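PDB 2UVF: exopolygalacturonase from Yersinia enterocolitica, which probably hydrolyses the galacturonate backbone of pectin from a chain end, as a family 28 glycoside hydrolase with exo-activity that binds digalacturonic acid. Local coordinates for residues K92-H97 / L286-P291; F394-D399 / F427-R432. All coordinates share one frame; numbering follows the deposited sequence.

Interaction 1 (K92-H97 / L286-P291). With NI (nickel (II) ion), chain J; SO4 (sulfate ion), chain G.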
ATOM      1  N   LYS A  92       7.188 -13.533   2.467  1.00 25.50           N
ATOM      2  CA  LYS A  92       7.836 -14.636   1.770  1.00 25.09           C
ATOM      3  C   LYS A  92       7.348 -16.050   2.084  1.00 24.84           C
ATOM      4  O   LYS A  92       7.178 -16.825   1.162  1.00 24.93           O
ATOM      5  CB  LYS A  92       9.365 -14.555   1.911  1.00 25.26           C
ATOM      6  CG  LYS A  92      10.144 -15.616   1.145  1.00 25.20           C
ATOM      7  CD  LYS A  92       9.851 -15.605  -0.349  1.00 26.13           C
ATOM      8  CE  LYS A  92      10.956 -16.308  -1.127  1.00 27.62           C
ATOM      9  NZ  LYS A  92      11.690 -17.232  -0.231  1.00 30.42           N
ATOM     10  N   PRO A  93       7.141 -16.412   3.371  1.00 25.18           N
ATOM     11  CA  PRO A  93       6.527 -17.736   3.578  1.00 24.50           C
ATOM     12  C   PRO A  93       5.148 -17.909   2.894  1.00 24.11           C
ATOM     13  O   PRO A  93       4.803 -19.024   2.470  1.00 23.03           O
ATOM     14  CB  PRO A  93       6.400 -17.839   5.100  1.00 24.42           C
ATOM     15  CG  PRO A  93       6.496 -16.440   5.596  1.00 25.73           C
ATOM     16  CD  PRO A  93       7.437 -15.749   4.662  1.00 25.76           C
ATOM     17  N   TYR A  94       4.376 -16.819   2.806  1.00 23.62           N
ATOM     18  CA  TYR A  94       3.103 -16.810   2.076  1.00 22.71           C
ATOM     19  C   TYR A  94       3.297 -16.921   0.582  1.00 22.70           C
ATOM     20  O   TYR A  94       2.549 -17.602  -0.085  1.00 23.60           O
ATOM     21  CB  TYR A  94       2.286 -15.565   2.426  1.00 21.79           C
ATOM     22  CG  TYR A  94       1.669 -15.658   3.801  1.00 22.03           C
ATOM     23  CD1 TYR A  94       0.410 -16.234   3.992  1.00 18.62           C
ATOM     24  CD2 TYR A  94       2.352 -15.178   4.908  1.00 22.71           C
ATOM     25  CE1 TYR A  94      -0.150 -16.326   5.259  1.00 22.70           C
ATOM     26  CE2 TYR A  94       1.813 -15.280   6.183  1.00 23.11           C
ATOM     27  CZ  TYR A  94       0.567 -15.837   6.362  1.00 24.17           C
ATOM     28  OH  TYR A  94       0.068 -15.914   7.654  1.00 21.75           O
ATOM     29  N   ILE A  95       4.306 -16.244   0.056  1.00 22.85           N
ATOM     30  CA  ILE A  95       4.632 -16.329  -1.357  1.00 23.17           C
ATOM     31  C   ILE A  95       5.058 -17.743  -1.745  1.00 23.37           C
ATOM     32  O   ILE A  95       4.670 -18.250  -2.802  1.00 22.79           O
ATOM     33  CB  ILE A  95       5.733 -15.287  -1.757  1.00 23.61           C
ATOM     34  CG1 ILE A  95       5.167 -13.864  -1.633  1.00 23.21           C
ATOM     35  CG2 ILE A  95       6.337 -15.611  -3.175  1.00 23.28           C
ATOM     36  CD1 ILE A  95       6.216 -12.796  -1.411  1.00 21.75           C
ATOM     37  N   ASP A  96       5.841 -18.399  -0.890  1.00 22.88           N
ATOM     38  CA  ASP A  96       6.284 -19.748  -1.232  1.00 22.72           C
ATOM     39  C   ASP A  96       5.123 -20.710  -1.233  1.00 22.88           C
ATOM     40  O   ASP A  96       4.987 -21.535  -2.124  1.00 23.25           O
ATOM     41  CB  ASP A  96       7.299 -20.237  -0.239  1.00 23.43           C
ATOM     42  CG  ASP A  96       8.648 -19.647  -0.439  1.00 22.38           C
ATOM     43  OD1 ASP A  96       8.906 -18.883  -1.389  1.00 25.43           O
ATOM     44  OD2 ASP A  96       9.478 -19.964   0.401  1.00 25.72           O
ATOM     45  N   HIS A  97       4.264 -20.585  -0.231  1.00 23.44           N
ATOM     46  CA  HIS A  97       3.149 -21.487  -0.084  1.00 23.57           C
ATOM     47  C   HIS A  97       2.182 -21.336  -1.250  1.00 24.01           C
ATOM     48  O   HIS A  97       1.541 -22.308  -1.674  1.00 23.24           O
ATOM     49  CB  HIS A  97       2.467 -21.287   1.267  1.00 24.65           C
ATOM     50  CG  HIS A  97       1.176 -22.025   1.379  1.00 25.12           C
ATOM     51  ND1 HIS A  97      -0.042 -21.427   1.133  1.00 24.57           N
ATOM     52  CD2 HIS A  97       0.917 -23.327   1.628  1.00 25.52           C
ATOM     53  CE1 HIS A  97      -1.001 -22.326   1.265  1.00 26.78           C
ATOM     54  NE2 HIS A  97      -0.448 -23.491   1.552  1.00 27.13           N
ATOM     55  N   LEU A 286      -1.395 -20.588   5.789  1.00 25.53           N
ATOM     56  CA  LEU A 286      -0.213 -21.101   6.482  1.00 25.88           C
ATOM     57  C   LEU A 286      -0.536 -21.751   7.833  1.00 25.75           C
ATOM     58  O   LEU A 286       0.358 -22.272   8.518  1.00 25.96           O
ATOM     59  CB  LEU A 286       0.786 -19.961   6.693  1.00 26.01           C
ATOM     60  CG  LEU A 286       2.064 -19.967   5.860  1.00 27.12           C
ATOM     61  CD1 LEU A 286       1.810 -20.407   4.491  1.00 29.90           C
ATOM     62  CD2 LEU A 286       2.727 -18.632   5.895  1.00 24.08           C
ATOM     63  N   GLY A 287      -1.807 -21.692   8.219  1.00 26.09           N
ATOM     64  CA  GLY A 287      -2.271 -22.173   9.512  1.00 26.09           C
ATOM     65  C   GLY A 287      -1.999 -21.192  10.632  1.00 26.43           C
ATOM     66  O   GLY A 287      -1.978 -21.565  11.788  1.00 25.94           O
ATOM     67  N   ARG A 288      -1.762 -19.930  10.284  1.00 27.48           N
ATOM     68  CA  ARG A 288      -1.530 -18.877  11.276  1.00 28.13           C
ATOM     69  C   ARG A 288      -2.872 -18.242  11.603  1.00 28.40           C
ATOM     70  O   ARG A 288      -3.818 -18.372  10.833  1.00 28.88           O
ATOM     71  CB  ARG A 288      -0.541 -17.843  10.737  1.00 28.62           C
ATOM     72  CG  ARG A 288       0.840 -18.439  10.406  1.00 28.39           C
ATOM     73  CD  ARG A 288       1.827 -17.345  10.236  1.00 29.79           C
ATOM     74  NE  ARG A 288       3.083 -17.854   9.736  1.00 32.36           N
ATOM     75  CZ  ARG A 288       4.067 -17.081   9.288  1.00 33.53           C
ATOM     76  NH1 ARG A 288       3.912 -15.764   9.281  1.00 34.74           N
ATOM     77  NH2 ARG A 288       5.202 -17.622   8.856  1.00 31.65           N
ATOM     78  N   SER A 289      -2.978 -17.600  12.758  1.00 28.60           N
ATOM     79  CA  SER A 289      -4.236 -16.949  13.135  1.00 28.23           C
ATOM     80  C   SER A 289      -4.315 -15.521  12.560  1.00 26.80           C
ATOM     81  O   SER A 289      -3.354 -14.752  12.669  1.00 25.79           O
ATOM     82  CB  SER A 289      -4.361 -16.910  14.653  1.00 29.04           C
ATOM     83  OG  SER A 289      -3.793 -15.710  15.156  1.00 32.13           O
ATOM     84  N   LEU A 290      -5.443 -15.198  11.921  1.00 25.12           N
ATOM     85  CA  LEU A 290      -5.763 -13.816  11.518  1.00 24.34           C
ATOM     86  C   LEU A 290      -6.939 -13.260  12.303  1.00 24.25           C
ATOM     87  O   LEU A 290      -7.971 -13.937  12.398  1.00 23.84           O
ATOM     88  CB  LEU A 290      -6.150 -13.770  10.044  1.00 24.18           C
ATOM     89  CG  LEU A 290      -5.046 -13.824   9.020  1.00 21.57           C
ATOM     90  CD1 LEU A 290      -5.696 -13.898   7.667  1.00 22.72           C
ATOM     91  CD2 LEU A 290      -4.157 -12.592   9.146  1.00 23.87           C
ATOM     92  N   PRO A 291      -6.813 -12.008  12.828  1.00 24.87           N
ATOM     93  CA  PRO A 291      -7.970 -11.335  13.433  1.00 24.86           C
ATOM     94  C   PRO A 291      -8.989 -10.913  12.394  1.00 25.47           C
ATOM     95  O   PRO A 291      -8.611 -10.540  11.272  1.00 26.91           O
ATOM     96  CB  PRO A 291      -7.362 -10.081  14.091  1.00 24.89           C
ATOM     97  CG  PRO A 291      -6.167  -9.768  13.255  1.00 25.25           C
ATOM     98  CD  PRO A 291      -5.599 -11.164  12.904  1.00 24.02           C
TER
HETATM   99 NI    NI J1613      -1.441 -25.331   1.882  1.00 32.95          NI
HETATM  100  S   SO4 G1610       1.080 -12.879   9.089  1.00 83.05           S
HETATM  101  O1  SO4 G1610       2.410 -12.363   9.426  1.00 82.61           O
HETATM  102  O2  SO4 G1610       1.021 -14.291   9.456  1.00 83.29           O
HETATM  103  O3  SO4 G1610       0.003 -12.167   9.777  1.00 82.31           O
HETATM  104  O4  SO4 G1610       0.879 -12.708   7.659  1.00 83.26           O
HETATM  105  O   HOH W   1      -2.901 -24.399   3.329  1.00 21.70           O
HETATM  106  O   HOH W   2      -2.542 -24.919  -0.101  1.00 25.68           O

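Interaction 2 (F394-D399 / F427-R432)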
ATOM      1  N   PHE A 394       7.582  -2.953  -0.140  1.00 27.40           N
ATOM      2  CA  PHE A 394       8.027  -4.317  -0.363  1.00 26.68           C
ATOM      3  C   PHE A 394       7.970  -5.157   0.906  1.00 26.15           C
ATOM      4  O   PHE A 394       7.986  -4.615   2.015  1.00 26.03           O
ATOM      5  CB  PHE A 394       9.424  -4.348  -1.008  1.00 27.15           C
ATOM      6  CG  PHE A 394      10.554  -3.832  -0.132  1.00 26.12           C
ATOM      7  CD1 PHE A 394      11.429  -4.724   0.472  1.00 24.88           C
ATOM      8  CD2 PHE A 394      10.806  -2.457  -0.015  1.00 26.08           C
ATOM      9  CE1 PHE A 394      12.510  -4.275   1.231  1.00 22.82           C
ATOM     10  CE2 PHE A 394      11.887  -1.985   0.750  1.00 25.47           C
ATOM     11  CZ  PHE A 394      12.733  -2.896   1.377  1.00 25.48           C
ATOM     12  N   ASN A 395       7.867  -6.471   0.720  1.00 25.51           N
ATOM     13  CA  ASN A 395       7.761  -7.454   1.810  1.00 25.42           C
ATOM     14  C   ASN A 395       6.569  -7.320   2.736  1.00 24.88           C
ATOM     15  O   ASN A 395       6.552  -7.918   3.805  1.00 25.33           O
ATOM     16  CB  ASN A 395       9.060  -7.526   2.631  1.00 25.42           C
ATOM     17  CG  ASN A 395      10.234  -7.984   1.799  1.00 27.56           C
ATOM     18  OD1 ASN A 395      10.097  -8.269   0.587  1.00 27.43           O
ATOM     19  ND2 ASN A 395      11.414  -8.011   2.421  1.00 30.68           N
ATOM     20  N   ASN A 396       5.568  -6.563   2.312  1.00 25.11           N
ATOM     21  CA  ASN A 396       4.358  -6.355   3.114  1.00 24.65           C
ATOM     22  C   ASN A 396       3.440  -7.559   3.034  1.00 23.63           C
ATOM     23  O   ASN A 396       3.378  -8.219   2.019  1.00 24.67           O
ATOM     24  CB  ASN A 396       3.605  -5.094   2.641  1.00 25.02           C
ATOM     25  CG  ASN A 396       4.112  -3.796   3.276  1.00 24.11           C
ATOM     26  OD1 ASN A 396       3.317  -2.930   3.655  1.00 23.53           O
ATOM     27  ND2 ASN A 396       5.418  -3.649   3.391  1.00 25.96           N
ATOM     28  N   PHE A 397       2.748  -7.862   4.122  1.00 23.36           N
ATOM     29  CA  PHE A 397       1.594  -8.755   4.086  1.00 22.74           C
ATOM     30  C   PHE A 397       0.330  -7.874   4.171  1.00 22.38           C
ATOM     31  O   PHE A 397       0.242  -7.034   5.048  1.00 22.68           O
ATOM     32  CB  PHE A 397       1.656  -9.756   5.254  1.00 22.14           C
ATOM     33  CG  PHE A 397       0.417 -10.632   5.409  1.00 22.86           C
ATOM     34  CD1 PHE A 397       0.355 -11.901   4.831  1.00 21.46           C
ATOM     35  CD2 PHE A 397      -0.664 -10.203   6.181  1.00 23.63           C
ATOM     36  CE1 PHE A 397      -0.763 -12.699   4.992  1.00 20.82           C
ATOM     37  CE2 PHE A 397      -1.789 -10.999   6.342  1.00 21.80           C
ATOM     38  CZ  PHE A 397      -1.837 -12.245   5.748  1.00 20.90           C
ATOM     39  N   PHE A 398      -0.619  -8.058   3.255  1.00 22.17           N
ATOM     40  CA  PHE A 398      -1.877  -7.259   3.248  1.00 21.85           C
ATOM     41  C   PHE A 398      -3.088  -8.165   3.436  1.00 21.59           C
ATOM     42  O   PHE A 398      -3.295  -9.081   2.658  1.00 20.61           O
ATOM     43  CB  PHE A 398      -2.063  -6.444   1.958  1.00 21.63           C
ATOM     44  CG  PHE A 398      -1.111  -5.300   1.804  1.00 23.71           C
ATOM     45  CD1 PHE A 398      -1.424  -4.034   2.308  1.00 25.01           C
ATOM     46  CD2 PHE A 398       0.095  -5.469   1.129  1.00 22.72           C
ATOM     47  CE1 PHE A 398      -0.524  -2.962   2.157  1.00 22.49           C
ATOM     48  CE2 PHE A 398       0.974  -4.417   0.967  1.00 21.53           C
ATOM     49  CZ  PHE A 398       0.668  -3.163   1.484  1.00 22.17           C
ATOM     50  N   ASP A 399      -3.866  -7.898   4.490  1.00 21.74           N
ATOM     51  CA  ASP A 399      -5.208  -8.467   4.700  1.00 22.12           C
ATOM     52  C   ASP A 399      -6.032  -7.303   5.304  1.00 22.42           C
ATOM     53  O   ASP A 399      -5.969  -7.023   6.512  1.00 22.88           O
ATOM     54  CB  ASP A 399      -5.136  -9.688   5.647  1.00 21.51           C
ATOM     55  CG  ASP A 399      -6.375 -10.537   5.607  1.00 22.49           C
ATOM     56  OD1 ASP A 399      -6.637 -11.144   4.550  1.00 23.93           O
ATOM     57  OD2 ASP A 399      -7.084 -10.627   6.648  1.00 24.46           O
ATOM     58  N   PHE A 427       6.744  -4.014  -4.835  1.00 24.60           N
ATOM     59  CA  PHE A 427       7.341  -5.310  -5.151  1.00 24.57           C
ATOM     60  C   PHE A 427       7.462  -6.269  -3.954  1.00 24.10           C
ATOM     61  O   PHE A 427       7.533  -5.836  -2.820  1.00 23.77           O
ATOM     62  CB  PHE A 427       8.692  -5.132  -5.893  1.00 24.53           C
ATOM     63  CG  PHE A 427       9.775  -4.432  -5.082  1.00 24.24           C
ATOM     64  CD1 PHE A 427      10.728  -5.174  -4.381  1.00 25.08           C
ATOM     65  CD2 PHE A 427       9.861  -3.037  -5.048  1.00 26.33           C
ATOM     66  CE1 PHE A 427      11.751  -4.550  -3.638  1.00 26.16           C
ATOM     67  CE2 PHE A 427      10.869  -2.389  -4.303  1.00 24.47           C
ATOM     68  CZ  PHE A 427      11.813  -3.147  -3.598  1.00 25.69           C
ATOM     69  N   ASN A 428       7.494  -7.569  -4.237  1.00 24.31           N
ATOM     70  CA  ASN A 428       7.680  -8.616  -3.223  1.00 24.44           C
ATOM     71  C   ASN A 428       6.671  -8.565  -2.066  1.00 24.15           C
ATOM     72  O   ASN A 428       7.018  -8.811  -0.904  1.00 24.56           O
ATOM     73  CB  ASN A 428       9.131  -8.637  -2.698  1.00 25.38           C
ATOM     74  CG  ASN A 428      10.162  -8.868  -3.807  1.00 25.71           C
ATOM     75  OD1 ASN A 428       9.825  -9.333  -4.911  1.00 29.67           O
ATOM     76  ND2 ASN A 428      11.415  -8.559  -3.513  1.00 26.22           N
ATOM     77  N   ASN A 429       5.426  -8.231  -2.396  1.00 22.52           N
ATOM     78  CA  ASN A 429       4.342  -8.180  -1.397  1.00 21.67           C
ATOM     79  C   ASN A 429       3.469  -9.358  -1.574  1.00 20.76           C
ATOM     80  O   ASN A 429       3.372  -9.922  -2.691  1.00 18.84           O
ATOM     81  CB  ASN A 429       3.495  -6.900  -1.537  1.00 20.88           C
ATOM     82  CG  ASN A 429       4.320  -5.661  -1.368  1.00 19.57           C
ATOM     83  OD1 ASN A 429       4.752  -5.382  -0.280  1.00 21.41           O
ATOM     84  ND2 ASN A 429       4.579  -4.929  -2.464  1.00 21.05           N
ATOM     85  N   TYR A 430       2.845  -9.747  -0.464  1.00 21.48           N
ATOM     86  CA  TYR A 430       1.760 -10.732  -0.508  1.00 21.76           C
ATOM     87  C   TYR A 430       0.414 -10.065  -0.184  1.00 22.09           C
ATOM     88  O   TYR A 430       0.208  -9.580   0.918  1.00 22.61           O
ATOM     89  CB  TYR A 430       2.051 -11.844   0.481  1.00 21.81           C
ATOM     90  CG  TYR A 430       1.096 -13.011   0.434  1.00 21.45           C
ATOM     91  CD1 TYR A 430       1.274 -14.045  -0.470  1.00 21.12           C
ATOM     92  CD2 TYR A 430       0.026 -13.093   1.332  1.00 20.87           C
ATOM     93  CE1 TYR A 430       0.390 -15.138  -0.480  1.00 21.58           C
ATOM     94  CE2 TYR A 430      -0.839 -14.145   1.323  1.00 21.32           C
ATOM     95  CZ  TYR A 430      -0.663 -15.175   0.423  1.00 22.04           C
ATOM     96  OH  TYR A 430      -1.542 -16.257   0.450  1.00 20.87           O
ATOM     97  N   PHE A 431      -0.492 -10.032  -1.152  1.00 22.20           N
ATOM     98  CA  PHE A 431      -1.819  -9.461  -0.927  1.00 22.21           C
ATOM     99  C   PHE A 431      -2.772 -10.603  -0.636  1.00 21.26           C
ATOM    100  O   PHE A 431      -2.851 -11.538  -1.432  1.00 23.08           O
ATOM    101  CB  PHE A 431      -2.299  -8.658  -2.149  1.00 22.30           C
ATOM    102  CG  PHE A 431      -1.361  -7.561  -2.553  1.00 22.42           C
ATOM    103  CD1 PHE A 431      -1.547  -6.266  -2.094  1.00 24.10           C
ATOM    104  CD2 PHE A 431      -0.289  -7.823  -3.410  1.00 21.87           C
ATOM    105  CE1 PHE A 431      -0.669  -5.235  -2.461  1.00 20.91           C
ATOM    106  CE2 PHE A 431       0.592  -6.810  -3.791  1.00 22.16           C
ATOM    107  CZ  PHE A 431       0.403  -5.506  -3.320  1.00 22.23           C
ATOM    108  N   ARG A 432      -3.416 -10.583   0.525  0.50 19.87           N
ATOM    109  CA  ARG A 432      -4.481 -11.521   0.805  0.50 18.75           C
ATOM    110  C   ARG A 432      -5.800 -10.801   0.511  0.50 19.56           C
ATOM    111  O   ARG A 432      -5.988 -10.330  -0.583  0.50 19.24           O
ATOM    112  CB  ARG A 432      -4.396 -12.086   2.232  0.50 18.17           C
ATOM    113  CG  ARG A 432      -5.094 -13.436   2.410  0.50 16.36           C
ATOM    114  CD  ARG A 432      -4.832 -14.024   3.793  0.50 14.36           C
ATOM    115  NE  ARG A 432      -5.686 -15.167   4.076  0.50 11.32           N
ATOM    116  CZ  ARG A 432      -6.962 -15.088   4.449  0.50 10.91           C
ATOM    117  NH1 ARG A 432      -7.655 -16.203   4.676  0.50  9.57           N
ATOM    118  NH2 ARG A 432      -7.560 -13.897   4.576  0.50  7.70           N
TER
HETATM  119  O   HOH W   3      -9.295 -12.139   6.434  1.00 26.11           O

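Interaction 1 (K92-H97 / L286-P291)
Tyr94 sets CG anti to its carbonyl carbon (chi1 -74°), which sends the ring out from helix 92-100 so that one face of the ring meets Leu286, while His97 turns CG anti to its backbone N (chi1 170°) and slides past the same leucine in the opposite direction. Leu286 divides its two methyls between these rings. Leu286 CD2 sits 3.4 Å from the centroid of the Tyr94 ring, 8° off the ring normal, a CH-pi contact over the middle of one face, and Leu286 CD2 also reaches Pro93 CB at 3.8 Å. The other branch, Leu286 CD1, lies 3.4 Å from His97 CB. The helix belongs to the fibronectin type III-like N-terminal domain, and 286-291 leads from a turn into the second strand of the hairpin 280-283/289-293 of the pectinase domain, so Leu286 is gripped at an interface between the two domains. Asp284 holds that turn by accepting the backbone N-H groups of Leu286 and Arg288 at OD1. Its OD2 is hydrogen-bonded to the Tyr94 hydroxyl, a polar tie running alongside the apolar one. Arg288 extends from CG to NE across Pro93 at about a right angle, with NH2 3.7 Å from Pro93 CG, and Leu286 CD2 lies over one guanidinium face, offset toward the rim. A sulfate, probably from the crystallisation liquor, gathers the polar ends: Arg288 NH1 donates to its O2 at 3.2 Å, and Tyr94 OH lies 2.6 Å from the same O2. At the tip of the same imidazole that Leu286 CD1 touches, NE2 of His97 binds nickel at 2.1 Å, with two waters as further ligands.

Interaction 2 (F394-D399 / F427-R432)
Adjacent coils of the right-handed parallel beta-helix of the family 28 pectinases meet here. Asn395 and Asn428 adopt left-handed backbone conformations in short turns between strands and lie side by side with nearly coplanar amides, consistent with the asparagine rows known in the pectate lyase-like superfamily. The main chains are parallel: Tyr430 N donates to Asn396 O at 3.0 Å, Phe398 N to Tyr430 O at 2.9 Å, and Arg432 N to Phe398 O at 2.6 Å, all nearly along the C=O axes. In the turn the main-chain pairing is reduced to a weak bond from Asn395 N to Asn428 O, and a side chain adds another link. Asn429 OD1 takes the Asn396 N-H on an in-plane lone pair at 3.0 Å, while its ND2 binds Val393 O and Asn456 OD1, so the amide is fixed at both ends. Phe394 and Phe427 both hold CG in the crowded position between N and the carbonyl carbon (chi1 67° and 63°), and with similar chi2 values their planes come out 1° apart. The rings are slid apart, and Phe394 CB lies over one face of the Phe427 ring, 3.6 Å from its centroid. Phe397 and Tyr430, on one side of the strands, meet rim to rim, with Phe397 CD1 3.7 Å from Tyr430 CD2, and the Tyr430 hydroxyl binds Glu285. On the other side Phe398 and Phe431 are nearly parallel but offset, with His372 stacked on Phe398. Arg432 is bound at NE by Glu285, and its NH2 forms a salt bridge with Asp399 OD1 at 2.9 Å, in the guanidinium plane but from above that of the carboxylate. A water donates to Asp399 OD2 at 2.7 Å and accepts a weak bond from Arg432 NH2.

Both segments of interaction 1 precede those of interaction 2 in the sequence, and the centres of the contacts are about 11 Å apart. Interaction 1 lies at the surface, where helix 92-100 of the fibronectin-like domain meets the hairpin 280-283/289-293; interaction 2 is buried in the adjoining beta-helix. The two are in direct contact. The Tyr94 ring reaches Phe397 and Tyr430, and Leu290 CD1 packs 3.6 Å from Arg432 NH2. Glu285, next to Leu286 in the hairpin turn, carries the connection on to the coils. Helix, hairpin and coils thus form one continuous junction between the domains. From Asp399 the chain soon reaches Asp402, which lines the glycan pocket.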